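Local coordinates for protein putative oxygenase (Streptomyces viridochromogenes Tue57, PDB 4XAA) that probably acts as an iron- and 2-oxoglutarate-dependent oxygenase in orthosomycin antibiotic biosynthesis, and here carries nickel at its metal site, at residues N150-D164 with R193-R207. Residues are numbered along the deposited sequence; the frame is centred on the assembly and turned at random.
Sequences NGCLEAVPGSHLLPD and RLVHGSGPNANGSWR. With NI (nickel (II) ion), chain B.
Glu154 and Gly197 form an antiparallel hydrogen-bonded pair: Glu154 N gives a bond to Gly197 O (2.8 Å), and Gly197 N returns one to Glu154 O. Further along, Val156 N gives a single bond to Val195 O. Beyond the strand, the type II turn from Val156 to Ser159 swings a hydroxyl back: Ser159 OG accepts from Val195 N at 2.8 Å while donating to Val156 O, in the plane of that carbonyl.

Strands 153-155 and 196-198 are the inner pair of the four-stranded sheet of a double-stranded beta-helix, the cupin-type fold of PhyH oxygenases. His196 NE2 binds nickel at 2.2 Å, with His125 and Asp127 as the other protein ligands. The His196 ring is steadied at its edge, where His196 ND1 donates to Leu194 O at 2.6 Å, the oxygen lying in the ring plane.

Apolar groups fill in beside the ladder. Leu194 CD2 rests 3.6 Å from Ala155 CB, on the face that carries His196, and Val156 and Val195 lie side by side.

Polar side-chain bonds gather on Arg193. Bent at chi3 (59°), its chain turns the guanidinium edge to three acceptors: NE to His160 O, NH2 to Leu162 O, and NH1 and NH2 together to Asp164 OD1, a salt bridge (NH2 to OD1 2.8 Å). NH1 also bonds Val131 O. Near the start of strand 153-155, one face of the Arg207 guanidinium lies against Cys152 CA and Leu153 N, both offset toward its rim.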
loop_
_atom_site.group_PDB
_atom_site.type_symbol
_atom_site.label_atom_id
_atom_site.label_comp_id
_atom_site.label_asym_id
_atom_site.label_seq_id
_atom_site.Cartn_x
_atom_site.Cartn_y
_atom_site.Cartn_z
ATOM N N ASN A 150 0.456 12.820 -7.887
ATOM C CA ASN A 150 0.776 12.874 -6.465
ATOM C C ASN A 150 1.642 11.671 -6.085
ATOM O O ASN A 150 2.289 11.656 -5.035
ATOM C CB ASN A 150 -0.522 12.901 -5.634
ATOM C CG ASN A 150 -0.299 13.348 -4.197
ATOM O OD1 ASN A 150 -0.229 12.529 -3.271
ATOM N ND2 ASN A 150 -0.197 14.660 -4.001
ATOM N N GLY A 151 1.636 10.661 -6.953
ATOM C CA GLY A 151 2.362 9.426 -6.718
ATOM C C GLY A 151 1.506 8.249 -6.267
ATOM O O GLY A 151 2.019 7.287 -5.697
ATOM N N CYS A 152 0.201 8.313 -6.529
ATOM C CA CYS A 152 -0.720 7.234 -6.161
ATOM C C CYS A 152 -0.378 5.911 -6.846
ATOM O O CYS A 152 0.447 5.852 -7.755
ATOM C CB CYS A 152 -2.166 7.611 -6.497
ATOM S SG CYS A 152 -2.565 7.563 -8.271
ATOM N N LEU A 153 -1.029 4.851 -6.387
ATOM C CA LEU A 153 -0.866 3.523 -6.945
ATOM C C LEU A 153 -1.328 3.479 -8.395
ATOM O O LEU A 153 -2.363 4.048 -8.754
ATOM C CB LEU A 153 -1.660 2.513 -6.106
ATOM C CG LEU A 153 -1.537 1.014 -6.379
ATOM C CD1 LEU A 153 -0.216 0.498 -5.868
ATOM C CD2 LEU A 153 -2.686 0.270 -5.723
ATOM N N GLU A 154 -0.570 2.800 -9.237
ATOM C CA GLU A 154 -1.026 2.535 -10.584
ATOM C C GLU A 154 -1.005 1.042 -10.798
ATOM O O GLU A 154 -0.238 0.338 -10.169
ATOM C CB GLU A 154 -0.160 3.267 -11.595
ATOM C CG GLU A 154 -0.102 4.762 -11.320
ATOM C CD GLU A 154 0.622 5.544 -12.398
ATOM O OE1 GLU A 154 0.712 5.045 -13.541
ATOM O OE2 GLU A 154 1.107 6.655 -12.094
ATOM N N ALA A 155 -1.856 0.538 -11.665
ATOM C CA ALA A 155 -1.910 -0.905 -11.825
ATOM C C ALA A 155 -2.314 -1.285 -13.234
ATOM O O ALA A 155 -2.866 -0.468 -13.972
ATOM C CB ALA A 155 -2.886 -1.520 -10.800
ATOM N N VAL A 156 -2.049 -2.531 -13.602
ATOM C CA VAL A 156 -2.564 -3.071 -14.845
ATOM C C VAL A 156 -3.666 -4.054 -14.507
ATOM O O VAL A 156 -3.388 -5.114 -13.952
ATOM C CB VAL A 156 -1.472 -3.782 -15.686
ATOM C CG1 VAL A 156 -2.045 -4.206 -17.034
ATOM C CG2 VAL A 156 -0.240 -2.896 -15.851
ATOM N N PRO A 157 -4.926 -3.705 -14.837
ATOM C CA PRO A 157 -6.108 -4.513 -14.506
ATOM C C PRO A 157 -6.012 -5.914 -15.063
ATOM O O PRO A 157 -5.665 -6.068 -16.223
ATOM C CB PRO A 157 -7.259 -3.760 -15.182
ATOM C CG PRO A 157 -6.757 -2.380 -15.373
ATOM C CD PRO A 157 -5.283 -2.511 -15.614
ATOM N N GLY A 158 -6.326 -6.917 -14.256
ATOM C CA GLY A 158 -6.282 -8.291 -14.718
ATOM C C GLY A 158 -4.915 -8.952 -14.636
ATOM O O GLY A 158 -4.795 -10.148 -14.872
ATOM N N SER A 159 -3.879 -8.201 -14.279
ATOM C CA SER A 159 -2.522 -8.745 -14.404
ATOM C C SER A 159 -2.205 -9.777 -13.307
ATOM O O SER A 159 -1.434 -10.699 -13.520
ATOM C CB SER A 159 -1.491 -7.620 -14.413
ATOM O OG SER A 159 -1.593 -6.787 -13.275
ATOM N N HIS A 160 -2.835 -9.657 -12.150
ATOM C CA HIS A 160 -2.704 -10.686 -11.116
ATOM C C HIS A 160 -3.099 -12.084 -11.620
ATOM O O HIS A 160 -2.781 -13.084 -10.993
ATOM C CB HIS A 160 -3.564 -10.331 -9.898
ATOM C CG HIS A 160 -5.034 -10.338 -10.187
ATOM N ND1 HIS A 160 -5.586 -9.632 -11.232
ATOM C CD2 HIS A 160 -6.062 -10.978 -9.580
ATOM C CE1 HIS A 160 -6.894 -9.830 -11.254
ATOM N NE2 HIS A 160 -7.208 -10.633 -10.253
ATOM N N LEU A 161 -3.803 -12.157 -12.744
ATOM C CA LEU A 161 -4.265 -13.451 -13.228
ATOM C C LEU A 161 -3.257 -14.096 -14.174
ATOM O O LEU A 161 -3.352 -15.285 -14.454
ATOM C CB LEU A 161 -5.634 -13.308 -13.911
ATOM C CG LEU A 161 -6.790 -12.921 -12.971
ATOM C CD1 LEU A 161 -8.029 -12.525 -13.753
ATOM C CD2 LEU A 161 -7.115 -14.040 -12.041
ATOM N N LEU A 162 -2.296 -13.315 -14.662
ATOM C CA LEU A 162 -1.265 -13.828 -15.585
ATOM C C LEU A 162 -0.355 -14.880 -14.944
ATOM O O LEU A 162 -0.166 -14.887 -13.732
ATOM C CB LEU A 162 -0.418 -12.675 -16.107
ATOM C CG LEU A 162 -1.230 -11.646 -16.881
ATOM C CD1 LEU A 162 -0.363 -10.442 -17.186
ATOM C CD2 LEU A 162 -1.778 -12.269 -18.154
ATOM N N PRO A 163 0.195 -15.791 -15.760
ATOM C CA PRO A 163 1.102 -16.847 -15.289
ATOM C C PRO A 163 2.284 -16.327 -14.477
ATOM O O PRO A 163 2.586 -15.129 -14.513
ATOM C CB PRO A 163 1.579 -17.489 -16.593
ATOM C CG PRO A 163 0.400 -17.329 -17.508
ATOM C CD PRO A 163 -0.140 -15.959 -17.186
ATOM N N ASP A 164 2.940 -17.220 -13.741
ATOM C CA ASP A 164 4.061 -16.830 -12.884
ATOM C C ASP A 164 5.209 -16.241 -13.686
ATOM O O ASP A 164 5.909 -15.349 -13.218
ATOM C CB ASP A 164 4.560 -18.023 -12.073
ATOM C CG ASP A 164 3.593 -18.439 -10.956
ATOM O OD1 ASP A 164 2.484 -17.862 -10.823
ATOM O OD2 ASP A 164 3.947 -19.374 -10.210
ATOM N N ARG A 193 -0.269 -10.533 -6.732
ATOM C CA ARG A 193 0.183 -10.938 -8.054
ATOM C C ARG A 193 0.012 -9.815 -9.056
ATOM O O ARG A 193 0.358 -9.946 -10.228
ATOM C CB ARG A 193 -0.588 -12.169 -8.537
ATOM C CG ARG A 193 -0.438 -13.412 -7.688
ATOM C CD ARG A 193 -1.224 -14.571 -8.271
ATOM N NE ARG A 193 -0.817 -14.903 -9.634
ATOM C CZ ARG A 193 0.196 -15.717 -9.931
ATOM N NH1 ARG A 193 0.908 -16.279 -8.963
ATOM N NH2 ARG A 193 0.508 -15.964 -11.199
ATOM N N LEU A 194 -0.548 -8.707 -8.595
ATOM C CA LEU A 194 -0.893 -7.624 -9.495
ATOM C C LEU A 194 0.350 -6.859 -9.961
ATOM O O LEU A 194 1.238 -6.544 -9.168
ATOM C CB LEU A 194 -1.885 -6.679 -8.816
ATOM C CG LEU A 194 -2.301 -5.431 -9.592
ATOM C CD1 LEU A 194 -3.353 -5.761 -10.643
ATOM C CD2 LEU A 194 -2.804 -4.373 -8.617
ATOM N N VAL A 195 0.405 -6.564 -11.256
ATOM C CA VAL A 195 1.449 -5.694 -11.797
ATOM C C VAL A 195 1.086 -4.254 -11.458
ATOM O O VAL A 195 0.019 -3.778 -11.818
ATOM C CB VAL A 195 1.609 -5.864 -13.298
ATOM C CG1 VAL A 195 2.643 -4.890 -13.826
ATOM C CG2 VAL A 195 1.986 -7.280 -13.607
ATOM N N HIS A 196 1.966 -3.587 -10.723
ATOM C CA HIS A 196 1.641 -2.294 -10.142
ATOM C C HIS A 196 2.909 -1.532 -9.806
ATOM O O HIS A 196 3.983 -2.117 -9.672
ATOM C CB HIS A 196 0.773 -2.462 -8.890
ATOM C CG HIS A 196 1.475 -3.139 -7.753
ATOM N ND1 HIS A 196 1.643 -4.507 -7.685
ATOM C CD2 HIS A 196 2.055 -2.635 -6.636
ATOM C CE1 HIS A 196 2.301 -4.815 -6.583
ATOM N NE2 HIS A 196 2.562 -3.697 -5.929
ATOM N N GLY A 197 2.766 -0.215 -9.692
ATOM C CA GLY A 197 3.849 0.675 -9.315
ATOM C C GLY A 197 3.240 1.981 -8.850
ATOM O O GLY A 197 2.055 2.034 -8.520
ATOM N N SER A 198 4.041 3.037 -8.806
ATOM C CA SER A 198 3.523 4.370 -8.514
ATOM C C SER A 198 4.512 5.391 -9.057
ATOM O O SER A 198 5.713 5.155 -9.041
ATOM C CB SER A 198 3.292 4.568 -7.007
ATOM O OG SER A 198 4.496 4.395 -6.260
ATOM N N GLY A 199 4.023 6.517 -9.558
ATOM C CA GLY A 199 4.925 7.497 -10.128
ATOM C C GLY A 199 5.647 8.314 -9.076
ATOM O O GLY A 199 5.482 8.091 -7.880
ATOM N N PRO A 200 6.454 9.280 -9.518
ATOM C CA PRO A 200 7.134 10.176 -8.574
ATOM C C PRO A 200 6.180 11.206 -7.975
ATOM O O PRO A 200 5.128 11.482 -8.556
ATOM C CB PRO A 200 8.199 10.864 -9.445
ATOM C CG PRO A 200 7.624 10.827 -10.832
ATOM C CD PRO A 200 6.822 9.551 -10.924
ATOM N N ASN A 201 6.550 11.764 -6.829
ATOM C CA ASN A 201 5.825 12.895 -6.256
ATOM C C ASN A 201 6.636 14.180 -6.401
ATOM O O ASN A 201 7.481 14.497 -5.560
ATOM C CB ASN A 201 5.498 12.652 -4.787
ATOM C CG ASN A 201 4.681 13.769 -4.185
ATOM O OD1 ASN A 201 3.808 14.336 -4.840
ATOM N ND2 ASN A 201 4.969 14.105 -2.936
ATOM N N ALA A 202 6.389 14.907 -7.484
ATOM C CA ALA A 202 7.050 16.183 -7.691
ATOM C C ALA A 202 6.277 17.293 -6.999
ATOM O O ALA A 202 6.774 18.402 -6.854
ATOM C CB ALA A 202 7.195 16.486 -9.176
ATOM N N ASN A 203 5.061 17.006 -6.562
ATOM C CA ASN A 203 4.277 18.063 -5.945
ATOM C C ASN A 203 4.475 18.129 -4.433
ATOM O O ASN A 203 5.114 17.264 -3.845
ATOM C CB ASN A 203 2.808 17.918 -6.331
ATOM C CG ASN A 203 2.510 18.575 -7.690
ATOM O OD1 ASN A 203 2.889 19.733 -7.929
ATOM N ND2 ASN A 203 1.876 17.826 -8.593
ATOM N N GLY A 204 3.968 19.190 -3.820
ATOM C CA GLY A 204 4.361 19.556 -2.469
ATOM C C GLY A 204 3.740 18.805 -1.309
ATOM O O GLY A 204 4.028 19.109 -0.149
ATOM N N SER A 205 2.909 17.813 -1.602
ATOM C CA SER A 205 2.219 17.094 -0.539
ATOM C C SER A 205 2.869 15.744 -0.218
ATOM O O SER A 205 3.553 15.159 -1.057
ATOM C CB SER A 205 0.741 16.898 -0.912
ATOM O OG SER A 205 0.592 16.049 -2.041
ATOM N N TRP A 206 2.664 15.263 1.005
ATOM C CA TRP A 206 3.013 13.889 1.351
ATOM C C TRP A 206 2.020 12.921 0.746
ATOM O O TRP A 206 0.851 13.245 0.574
ATOM C CB TRP A 206 3.043 13.682 2.869
ATOM C CG TRP A 206 4.082 14.484 3.536
ATOM C CD1 TRP A 206 3.981 15.783 3.929
ATOM C CD2 TRP A 206 5.404 14.060 3.869
ATOM N NE1 TRP A 206 5.161 16.195 4.494
ATOM C CE2 TRP A 206 6.055 15.157 4.461
ATOM C CE3 TRP A 206 6.104 12.859 3.719
ATOM C CZ2 TRP A 206 7.368 15.092 4.909
ATOM C CZ3 TRP A 206 7.409 12.796 4.168
ATOM C CH2 TRP A 206 8.026 13.903 4.760
ATOM N N ARG A 207 2.490 11.735 0.397
ATOM C CA ARG A 207 1.585 10.613 0.303
ATOM C C ARG A 207 2.076 9.566 1.309
ATOM O O ARG A 207 3.173 9.033 1.176
ATOM C CB ARG A 207 1.504 10.035 -1.110
ATOM C CG ARG A 207 0.474 8.895 -1.181
ATOM C CD ARG A 207 0.576 8.034 -2.430
ATOM N NE ARG A 207 -0.264 6.840 -2.309
ATOM C CZ ARG A 207 0.132 5.603 -2.613
ATOM N NH1 ARG A 207 1.361 5.391 -3.067
ATOM N NH2 ARG A 207 -0.704 4.575 -2.471
HETATM NI NI NI B . 4.051 -3.499 -4.265
HETATM O O HOH W 1 2.483 -3.479 -2.691
HETATM O O HOH W 2 4.407 -1.020 -3.741
HETATM O O HOH W 3 5.386 -2.714 -2.486
#